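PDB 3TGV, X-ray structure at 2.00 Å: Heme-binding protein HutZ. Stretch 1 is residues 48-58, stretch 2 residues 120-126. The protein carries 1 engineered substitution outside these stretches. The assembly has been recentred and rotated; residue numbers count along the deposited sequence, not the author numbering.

Stretch 1 48-58: HIARHARNLEV
Stretch 2 120-126: QDFMLFR

A backbone hydrogen bond and an aromatic ring can dock a helix on a strand, as in HutZ. Helix 51-58 and strand 122-126 run 50° apart in their N-to-C directions, with axes 10.0 Å apart at closest approach; 383 Å² is buried in all. At His 48, in the loop before the helix, N donates to Asp 121 O at 2.6 Å and 167°, bringing the CA atoms within 4.9 Å. Its t rotamer sets CD2 3.6 Å from Met 123 CE, while Met 123 SD meets the ring edge, 4.8 Å from its centroid. Ile 49 (m, t) reaches Asp 121 OD2 with CD1 at 3.8 Å. Ala 50, extended at -86/155, occupies the N-cap position. One turn on, Ala 53 is small enough for close packing: its CB lies 4.3 Å from Phe 125 CE2. Arg 54 points away and braces the loop, NE to His 48 O at 3.2 Å and NH2 to Ile 49 O at 2.9 Å. Leu 56 (m, t) points toward the strand, laying CB over the face of the buried Phe 125 ring (chi1 m, chi2 -95°), 4.1 Å from its centroid. Glu 57 places OE2 3.2 Å from Met 123 CE (m, t, chi3 128°), and His 48 NE2 makes a weak hydrogen bond to Glu 57 OE1 at 3.1 Å.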

# COMPACT_ATOMS: atom_id res chain seq x y z
N HIS A 48 -2.59 -8.60 16.24
CA HIS A 48 -2.63 -10.01 15.86
C HIS A 48 -3.98 -10.41 15.29
O HIS A 48 -4.10 -11.41 14.58
CB HIS A 48 -2.29 -10.89 17.06
CG HIS A 48 -2.16 -12.35 16.72
ND1 HIS A 48 -3.20 -13.24 16.90
CD2 HIS A 48 -1.13 -13.06 16.20
CE1 HIS A 48 -2.81 -14.44 16.51
NE2 HIS A 48 -1.56 -14.35 16.08
N ILE A 49 -5.01 -9.63 15.58
CA ILE A 49 -6.31 -9.88 14.96
C ILE A 49 -6.28 -9.67 13.44
O ILE A 49 -6.98 -10.35 12.69
CB ILE A 49 -7.41 -9.06 15.61
CG1 ILE A 49 -7.55 -9.47 17.08
CG2 ILE A 49 -8.74 -9.29 14.88
CD1 ILE A 49 -8.50 -8.59 17.87
N ALA A 50 -5.44 -8.76 12.97
CA ALA A 50 -5.36 -8.46 11.54
C ALA A 50 -4.40 -9.41 10.82
O ALA A 50 -3.48 -9.95 11.44
CB ALA A 50 -4.95 -7.01 11.33
N ARG A 51 -4.60 -9.62 9.53
CA ARG A 51 -3.78 -10.54 8.77
C ARG A 51 -2.30 -10.19 8.73
O ARG A 51 -1.46 -11.08 8.76
CB ARG A 51 -4.26 -10.64 7.33
CG ARG A 51 -5.56 -11.33 7.20
CD ARG A 51 -5.86 -11.69 5.76
NE ARG A 51 -7.25 -12.08 5.65
CZ ARG A 51 -7.95 -12.08 4.53
NH1 ARG A 51 -7.38 -11.71 3.39
NH2 ARG A 51 -9.22 -12.45 4.55
N HIS A 52 -1.97 -8.91 8.62
CA HIS A 52 -0.56 -8.56 8.41
C HIS A 52 0.31 -9.00 9.59
O HIS A 52 1.47 -9.39 9.41
CB HIS A 52 -0.37 -7.07 8.07
CG HIS A 52 -0.95 -6.14 9.08
ND1 HIS A 52 -0.88 -4.77 8.96
CD2 HIS A 52 -1.62 -6.37 10.24
CE1 HIS A 52 -1.49 -4.20 9.98
NE2 HIS A 52 -1.94 -5.16 10.78
N ALA A 53 -0.24 -8.96 10.79
CA ALA A 53 0.48 -9.39 11.98
C ALA A 53 0.63 -10.91 12.02
O ALA A 53 1.69 -11.43 12.38
CB ALA A 53 -0.22 -8.89 13.24
N ARG A 54 -0.42 -11.64 11.66
CA ARG A 54 -0.33 -13.09 11.60
C ARG A 54 0.57 -13.54 10.45
O ARG A 54 1.27 -14.55 10.56
CB ARG A 54 -1.72 -13.70 11.45
CG ARG A 54 -2.52 -13.72 12.76
CD ARG A 54 -3.93 -14.24 12.52
NE ARG A 54 -4.85 -13.20 12.06
CZ ARG A 54 -5.56 -13.27 10.94
NH1 ARG A 54 -5.46 -14.33 10.15
NH2 ARG A 54 -6.38 -12.28 10.60
N ASN A 55 0.57 -12.79 9.36
CA ASN A 55 1.50 -13.06 8.26
C ASN A 55 2.95 -12.86 8.66
O ASN A 55 3.78 -13.73 8.43
CB ASN A 55 1.17 -12.21 7.03
CG ASN A 55 -0.07 -12.68 6.33
OD1 ASN A 55 -0.67 -13.66 6.72
ND2 ASN A 55 -0.46 -11.98 5.28
N LEU A 56 3.28 -11.72 9.26
CA LEU A 56 4.68 -11.47 9.62
C LEU A 56 5.18 -12.48 10.64
O LEU A 56 6.38 -12.74 10.73
CB LEU A 56 4.87 -10.05 10.14
CG LEU A 56 4.74 -8.93 9.10
CD1 LEU A 56 4.71 -7.59 9.81
CD2 LEU A 56 5.85 -8.99 8.06
N GLU A 57 4.25 -13.05 11.41
CA GLU A 57 4.56 -14.09 12.39
C GLU A 57 5.04 -15.38 11.76
O GLU A 57 5.97 -16.01 12.23
CB GLU A 57 3.33 -14.43 13.22
CG GLU A 57 3.33 -13.83 14.59
CD GLU A 57 2.37 -14.53 15.51
OE1 GLU A 57 1.30 -14.98 15.03
OE2 GLU A 57 2.68 -14.65 16.72
N VAL A 58 4.35 -15.81 10.70
CA VAL A 58 4.63 -17.10 10.09
C VAL A 58 5.60 -17.00 8.92
O VAL A 58 6.31 -17.96 8.61
CB VAL A 58 3.33 -17.79 9.62
CG1 VAL A 58 2.49 -16.85 8.78
CG2 VAL A 58 3.65 -19.04 8.84
N GLN A 120 -2.75 -7.10 24.54
CA GLN A 120 -1.98 -8.30 24.26
C GLN A 120 -1.93 -8.66 22.77
O GLN A 120 -0.93 -9.19 22.30
CB GLN A 120 -2.45 -9.50 25.10
CG GLN A 120 -3.64 -10.27 24.55
CD GLN A 120 -3.59 -11.75 24.91
OE1 GLN A 120 -2.54 -12.39 24.80
NE2 GLN A 120 -4.71 -12.30 25.34
N ASP A 121 -3.00 -8.37 22.03
CA ASP A 121 -2.92 -8.65 20.59
C ASP A 121 -2.06 -7.65 19.81
O ASP A 121 -1.77 -7.87 18.64
CB ASP A 121 -4.29 -8.88 19.92
CG ASP A 121 -5.35 -7.94 20.39
OD1 ASP A 121 -5.22 -6.72 20.16
OD2 ASP A 121 -6.35 -8.42 20.96
N PHE A 122 -1.62 -6.57 20.45
CA PHE A 122 -0.73 -5.65 19.76
C PHE A 122 0.72 -6.04 19.90
O PHE A 122 1.27 -6.04 21.00
CB PHE A 122 -0.96 -4.20 20.17
CG PHE A 122 -2.02 -3.53 19.35
CD1 PHE A 122 -3.35 -3.62 19.71
CD2 PHE A 122 -1.69 -2.83 18.20
CE1 PHE A 122 -4.33 -3.01 18.96
CE2 PHE A 122 -2.66 -2.22 17.43
CZ PHE A 122 -3.99 -2.31 17.81
N MET A 123 1.32 -6.39 18.77
CA MET A 123 2.67 -6.90 18.71
C MET A 123 3.58 -5.86 18.08
O MET A 123 3.14 -5.10 17.20
CB MET A 123 2.70 -8.17 17.86
CG MET A 123 1.65 -9.19 18.24
SD MET A 123 1.58 -10.54 17.05
CE MET A 123 1.71 -11.94 18.17
N LEU A 124 4.83 -5.81 18.51
CA LEU A 124 5.80 -4.88 17.94
C LEU A 124 6.76 -5.62 17.02
O LEU A 124 7.48 -6.52 17.46
CB LEU A 124 6.56 -4.18 19.06
CG LEU A 124 7.70 -3.23 18.68
CD1 LEU A 124 7.18 -2.04 17.88
CD2 LEU A 124 8.40 -2.76 19.94
N PHE A 125 6.77 -5.25 15.75
CA PHE A 125 7.67 -5.89 14.79
C PHE A 125 8.79 -4.96 14.38
O PHE A 125 8.55 -3.81 14.03
CB PHE A 125 6.91 -6.36 13.54
CG PHE A 125 6.02 -7.55 13.77
CD1 PHE A 125 6.47 -8.83 13.51
CD2 PHE A 125 4.73 -7.38 14.23
CE1 PHE A 125 5.65 -9.93 13.72
CE2 PHE A 125 3.91 -8.47 14.44
CZ PHE A 125 4.37 -9.75 14.18
N ARG A 126 10.02 -5.47 14.42
CA ARG A 126 11.16 -4.78 13.81
C ARG A 126 11.31 -5.19 12.36
O ARG A 126 11.31 -6.37 12.04
CB ARG A 126 12.45 -5.08 14.56
CG ARG A 126 13.67 -4.91 13.68
CD ARG A 126 14.92 -4.49 14.44
NE ARG A 126 15.53 -5.60 15.16
CZ ARG A 126 16.84 -5.70 15.38
NH1 ARG A 126 17.67 -4.77 14.92
NH2 ARG A 126 17.32 -6.73 16.06